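Local coordinates for 3-oxoacyl-[acyl-carrier-protein] synthase 2 (Rickettsia rickettsii, PDB 4JGA) that probably catalyses the decarboxylative condensation of malonyl-ACP with an acyl-ACP, the chain-elongating step of bacterial fatty acid synthesis, at residues A[298-301]-A[302-306]; A[265-268]-A[269-272]; A[101-104]-A[105-109]. All blocks are in the same frame, centred on the assembly; numbering follows the deposited sequence.

Interaction 1: residues A[298-301]-A[302-306]; sequences EGRG and AYRAM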
# COMPACT_ATOMS: atom_id res chain seq x y z
N GLU A 298 -4.63 3.05 -26.36
CA GLU A 298 -3.77 4.09 -26.94
C GLU A 298 -2.51 4.36 -26.12
O GLU A 298 -1.76 5.27 -26.42
CB GLU A 298 -4.56 5.38 -27.13
CG GLU A 298 -5.83 5.24 -27.96
CD GLU A 298 -5.49 4.69 -29.33
OE1 GLU A 298 -4.65 5.26 -30.04
OE2 GLU A 298 -6.01 3.63 -29.71
N GLY A 299 -2.29 3.57 -25.07
CA GLY A 299 -1.14 3.75 -24.22
C GLY A 299 -0.97 5.10 -23.54
O GLY A 299 0.13 5.45 -23.16
N ARG A 300 -2.07 5.81 -23.31
CA ARG A 300 -2.01 7.17 -22.78
C ARG A 300 -1.30 7.27 -21.41
O ARG A 300 -0.44 8.12 -21.23
CB ARG A 300 -3.41 7.78 -22.67
CG ARG A 300 -3.37 9.26 -22.38
CD ARG A 300 -4.69 10.00 -22.56
NE ARG A 300 -4.38 11.41 -22.37
CZ ARG A 300 -4.34 12.04 -21.18
NH1 ARG A 300 -4.66 11.40 -20.06
NH2 ARG A 300 -4.01 13.31 -21.13
N GLY A 301 -1.67 6.39 -20.47
CA GLY A 301 -1.09 6.40 -19.13
C GLY A 301 0.41 6.08 -19.15
O GLY A 301 1.21 6.75 -18.50
N ALA A 302 0.77 5.09 -19.96
CA ALA A 302 2.17 4.67 -20.10
C ALA A 302 2.99 5.77 -20.73
O ALA A 302 4.05 6.10 -20.20
CB ALA A 302 2.26 3.37 -20.90
N TYR A 303 2.49 6.35 -21.82
CA TYR A 303 3.14 7.45 -22.50
C TYR A 303 3.37 8.62 -21.57
O TYR A 303 4.45 9.18 -21.52
CB TYR A 303 2.30 7.91 -23.72
CG TYR A 303 2.83 9.14 -24.45
CD1 TYR A 303 2.45 10.39 -24.06
CD2 TYR A 303 3.74 9.02 -25.49
CE1 TYR A 303 2.93 11.51 -24.70
CE2 TYR A 303 4.23 10.13 -26.16
CZ TYR A 303 3.83 11.38 -25.74
OH TYR A 303 4.26 12.54 -26.35
N ARG A 304 2.33 9.01 -20.83
CA ARG A 304 2.43 10.11 -19.90
C ARG A 304 3.42 9.84 -18.77
O ARG A 304 4.14 10.72 -18.37
CB ARG A 304 1.06 10.47 -19.34
CG ARG A 304 0.14 11.17 -20.35
CD ARG A 304 -1.29 11.25 -19.84
NE ARG A 304 -1.30 11.88 -18.53
CZ ARG A 304 -1.83 11.38 -17.43
NH1 ARG A 304 -2.57 10.27 -17.44
NH2 ARG A 304 -1.67 12.05 -16.29
N ALA A 305 3.41 8.63 -18.21
CA ALA A 305 4.34 8.32 -17.13
C ALA A 305 5.80 8.51 -17.58
O ALA A 305 6.60 9.11 -16.86
CB ALA A 305 4.14 6.92 -16.63
N MET A 306 6.12 8.00 -18.76
CA MET A 306 7.46 8.17 -19.32
C MET A 306 7.76 9.65 -19.54
O MET A 306 8.80 10.16 -19.13
CB MET A 306 7.61 7.41 -20.65
CG MET A 306 7.59 5.89 -20.45
SD MET A 306 7.91 5.00 -21.98
CE MET A 306 6.37 5.28 -22.87
O HOH W 1 -4.26 8.42 -18.88
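The first turn of helix 300-312, in the C-terminal half of the ketoacyl synthase fold, places Arg300 and Arg304 one turn apart on the face that meets the second subunit. Gly299 sits at the N-cap, and its carbonyl oxygen opens the helical ladder by accepting a nearly straight bond from Tyr303 N (2.9 Å). Arg304 N then bonds to Arg300 O and Ala305 N to Gly301 O. CG of Arg300 lies anti to the backbone N (chi1 -170°) and the chain runs extended as far as NE, carrying its guanidinium over the shaft of the next arginine. There Arg304 CD lies on one face of that group, displaced toward its rim, 3.4 Å from Arg300 CZ. A bend at chi3 (55°) turns the Arg304 head so that the two guanidinium planes are only 18° apart, with Arg300 NH1 and Arg304 NH1 separated by 3.5 Å. One water takes an N-H from each group: it lies in the plane of the Arg304 guanidinium at 2.9 Å from Arg304 NH1, and is held more weakly by Arg300 NH1. Ser175 O of the second subunit takes a hydrogen bond from Arg304. The Asp120 carboxylate of that subunit probably balances the paired charge, mainly through its salt bridge with Arg300, its ion pair with Arg304 being long and weak.

Interaction 2: residues A[265-268]-A[269-272]; sequences EYEH and ALNR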
# COMPACT_ATOMS: atom_id res chain seq x y z
N GLU A 265 19.84 10.90 0.78
CA GLU A 265 20.06 12.29 0.40
C GLU A 265 21.56 12.44 0.03
O GLU A 265 22.44 11.89 0.69
CB GLU A 265 19.68 13.23 1.54
CG GLU A 265 19.72 14.70 1.18
CD GLU A 265 21.09 15.33 1.29
OE1 GLU A 265 21.84 15.00 2.24
OE2 GLU A 265 21.42 16.18 0.44
N TYR A 266 21.83 13.19 -1.03
CA TYR A 266 23.16 13.15 -1.63
C TYR A 266 24.26 13.61 -0.68
O TYR A 266 25.26 12.95 -0.57
CB TYR A 266 23.17 13.95 -2.94
CG TYR A 266 24.43 13.85 -3.75
CD1 TYR A 266 25.22 12.70 -3.71
CD2 TYR A 266 24.85 14.90 -4.55
CE1 TYR A 266 26.38 12.60 -4.45
CE2 TYR A 266 26.01 14.81 -5.30
CZ TYR A 266 26.77 13.65 -5.26
OH TYR A 266 27.95 13.52 -5.97
N GLU A 267 24.10 14.77 -0.04
CA GLU A 267 25.16 15.27 0.86
C GLU A 267 25.44 14.27 2.00
O GLU A 267 26.60 13.96 2.30
CB GLU A 267 24.85 16.66 1.45
CG GLU A 267 24.70 17.78 0.42
CD GLU A 267 25.90 17.95 -0.52
OE1 GLU A 267 27.03 18.00 -0.02
OE2 GLU A 267 25.74 18.04 -1.78
N HIS A 268 24.36 13.77 2.59
CA HIS A 268 24.41 12.73 3.61
C HIS A 268 25.24 11.51 3.17
O HIS A 268 26.15 11.08 3.88
CB HIS A 268 22.99 12.29 3.91
CG HIS A 268 22.85 11.46 5.13
ND1 HIS A 268 23.02 10.09 5.12
CD2 HIS A 268 22.48 11.78 6.39
CE1 HIS A 268 22.80 9.62 6.33
NE2 HIS A 268 22.45 10.62 7.12
N ALA A 269 24.97 11.02 1.96
CA ALA A 269 25.76 9.95 1.37
C ALA A 269 27.25 10.32 1.22
O ALA A 269 28.13 9.56 1.65
CB ALA A 269 25.20 9.54 0.03
N LEU A 270 27.52 11.49 0.64
CA LEU A 270 28.90 11.96 0.47
C LEU A 270 29.63 12.13 1.79
O LEU A 270 30.76 11.72 1.92
CB LEU A 270 28.96 13.29 -0.27
CG LEU A 270 28.51 13.24 -1.72
CD1 LEU A 270 28.42 14.66 -2.29
CD2 LEU A 270 29.43 12.35 -2.55
N ASN A 271 28.95 12.73 2.77
CA ASN A 271 29.55 12.97 4.07
C ASN A 271 30.02 11.72 4.78
O ASN A 271 30.98 11.82 5.55
CB ASN A 271 28.59 13.72 4.99
CG ASN A 271 28.45 15.19 4.61
OD1 ASN A 271 29.28 15.74 3.87
ND2 ASN A 271 27.40 15.81 5.10
N ARG A 272 29.36 10.58 4.55
CA ARG A 272 29.76 9.33 5.21
C ARG A 272 30.56 8.41 4.30
O ARG A 272 30.86 7.30 4.68
CB ARG A 272 28.54 8.59 5.78
CG ARG A 272 27.70 7.85 4.77
CD ARG A 272 26.51 7.21 5.48
NE ARG A 272 25.65 6.52 4.54
CZ ARG A 272 25.87 5.28 4.08
NH1 ARG A 272 26.90 4.55 4.50
NH2 ARG A 272 25.04 4.78 3.20
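Tyr266 and Leu270 pack closely, the leucine laid over one face of the tyrosine ring. Leu270 CD1 stands 3.7 Å from the ring centroid and 18° off its normal, a CH-pi contact, while Leu270 CG comes within 3.5 Å of Tyr266 CE1 at the rim. Tyr266 has its CG trans to the backbone N (chi1 -173°), and this directs the ring along the helix to the leucine one turn later. The same pair is joined through the backbone, Leu270 N to Tyr266 O at 3.0 Å. The short helix 266-271 follows directly on strand 257-265 of the central sheet, and Glu265 at the junction is its N-cap: OE1 accepts from His268 N and OE2 from Glu267 N, both donors lying out of the carboxylate plane. On the inner side Ala269 packs against Val19 and Thr21 of strand 18-26. Toward solvent, where Leu270 too is exposed, the side chains of Glu267 and Asn271 are looser: Glu267 OE1 stays 4.3 Å from Leu270 CD1, although Asn271 N bonds to Glu267 O at 2.7 Å. At Arg272, the first residue to leave helical phi/psi, the backbone N makes weak bonds to His268 O (3.3 Å, 141°) and Ala269 O. Apart from this solvent side, Glu264 OE2 forms a salt bridge with Arg272 NE and a hydrogen bond with His268 ND1, and Trp111 meets the His268 ring edge-to-face.

Interaction 3: residues A[101-104]-A[105-109]; sequences AATE and AVEDS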
# COMPACT_ATOMS: atom_id res chain seq x y z
N ALA A 101 16.22 -9.43 0.69
CA ALA A 101 16.69 -8.39 -0.22
C ALA A 101 17.08 -7.09 0.55
O ALA A 101 18.08 -6.44 0.24
CB ALA A 101 15.67 -8.11 -1.30
N ALA A 102 16.30 -6.73 1.54
CA ALA A 102 16.56 -5.52 2.30
C ALA A 102 17.84 -5.67 3.13
O ALA A 102 18.60 -4.74 3.27
CB ALA A 102 15.40 -5.20 3.20
N THR A 103 18.07 -6.87 3.65
CA THR A 103 19.26 -7.14 4.44
C THR A 103 20.51 -6.97 3.55
O THR A 103 21.44 -6.25 3.93
CB THR A 103 19.22 -8.55 5.06
OG1 THR A 103 18.14 -8.61 6.01
CG2 THR A 103 20.56 -8.86 5.74
N GLU A 104 20.47 -7.54 2.35
CA GLU A 104 21.54 -7.34 1.40
C GLU A 104 21.74 -5.82 1.06
O GLU A 104 22.87 -5.31 1.08
CB GLU A 104 21.28 -8.15 0.12
CG GLU A 104 22.45 -8.02 -0.86
CD GLU A 104 22.25 -8.71 -2.20
OE1 GLU A 104 21.14 -9.18 -2.51
OE2 GLU A 104 23.25 -8.73 -2.98
N ALA A 105 20.64 -5.10 0.77
CA ALA A 105 20.74 -3.69 0.44
C ALA A 105 21.31 -2.86 1.58
O ALA A 105 22.19 -2.04 1.37
CB ALA A 105 19.39 -3.14 0.03
N VAL A 106 20.80 -3.08 2.79
CA VAL A 106 21.26 -2.33 3.93
C VAL A 106 22.75 -2.60 4.17
O VAL A 106 23.52 -1.66 4.30
CB VAL A 106 20.45 -2.64 5.20
CG1 VAL A 106 21.15 -2.06 6.43
CG2 VAL A 106 19.07 -2.07 5.07
N GLU A 107 23.16 -3.86 4.19
CA GLU A 107 24.57 -4.20 4.36
C GLU A 107 25.43 -3.65 3.22
O GLU A 107 26.51 -3.15 3.47
CB GLU A 107 24.75 -5.70 4.51
CG GLU A 107 24.23 -6.21 5.84
CD GLU A 107 24.50 -7.70 6.06
OE1 GLU A 107 25.07 -8.34 5.12
OE2 GLU A 107 24.13 -8.24 7.15
N ASP A 108 24.94 -3.68 1.98
CA ASP A 108 25.66 -3.13 0.86
C ASP A 108 25.90 -1.62 1.07
O ASP A 108 26.97 -1.10 0.79
CB ASP A 108 24.87 -3.38 -0.43
CG ASP A 108 25.55 -2.82 -1.67
OD1 ASP A 108 26.78 -2.97 -1.74
OD2 ASP A 108 24.84 -2.28 -2.57
N SER A 109 24.90 -0.91 1.59
CA SER A 109 25.01 0.52 1.78
C SER A 109 25.89 0.94 2.94
O SER A 109 26.30 2.09 3.03
CB SER A 109 23.64 1.14 2.00
OG SER A 109 23.14 0.77 3.27
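Glu104, Ala105 and Thr103 bury the most surface in this turn; the carbonyls of Glu104 and Thr103 each accept from the residue four places on, but of these two only the Thr103 side chain also meets its partner. Glu104 O accepts from Asp108 N at 2.8 Å, and Asp108 CB also rests 3.2 Å from that oxygen. With CG anti to the backbone N (chi1 -176°) and an extended chain beyond it, Glu104 carries its carboxylate clear of the turn. Both acids bond to backbone N atoms of strand 18-26, Glu104 to Leu25 and Asp108 to Leu23, which ties the C-terminal part of helix 93-109 to the central sheet of the thiolase-like fold; Glu104 also takes Val33 N at the start of helix 33-41, and Asp108 the hydroxyl of Tyr277. Ala105 is held by its N-H to Ala101 O (2.9 Å), and its methyl lies 3.6 Å from the same oxygen. Thr103 and Glu107 run side by side in the same direction: Thr103 CG2 approaches Glu107 OE2 at 3.9 Å, a van der Waals contact alongside the bond from Glu107 N to Thr103 O. Thr103 OG1 turns back to Val99 O and also bonds to Lys171 NZ. In the last turn Ser109 OG donates to Val106 O at 2.7 Å.

All three contacts are local turns of helix that close no long loop; along the chain they follow in series, neither nesting nor crossing. Interaction 3 comes first, near the C-terminal end of helix 93-109. Interaction 2 follows on the short helix leaving strand 257-265, its centre about 17 Å from that of interaction 3, and the two touch where Arg272 NH1 meets Ser109 O at 2.9 Å, a probable hydrogen bond joining the ends of both helices. Strand 278-287 then leads toward interaction 1 at the start of helix 300-312, on the opposite side of the chain's centre from interaction 3, with nearest atoms about 24 Å apart, and facing the second subunit.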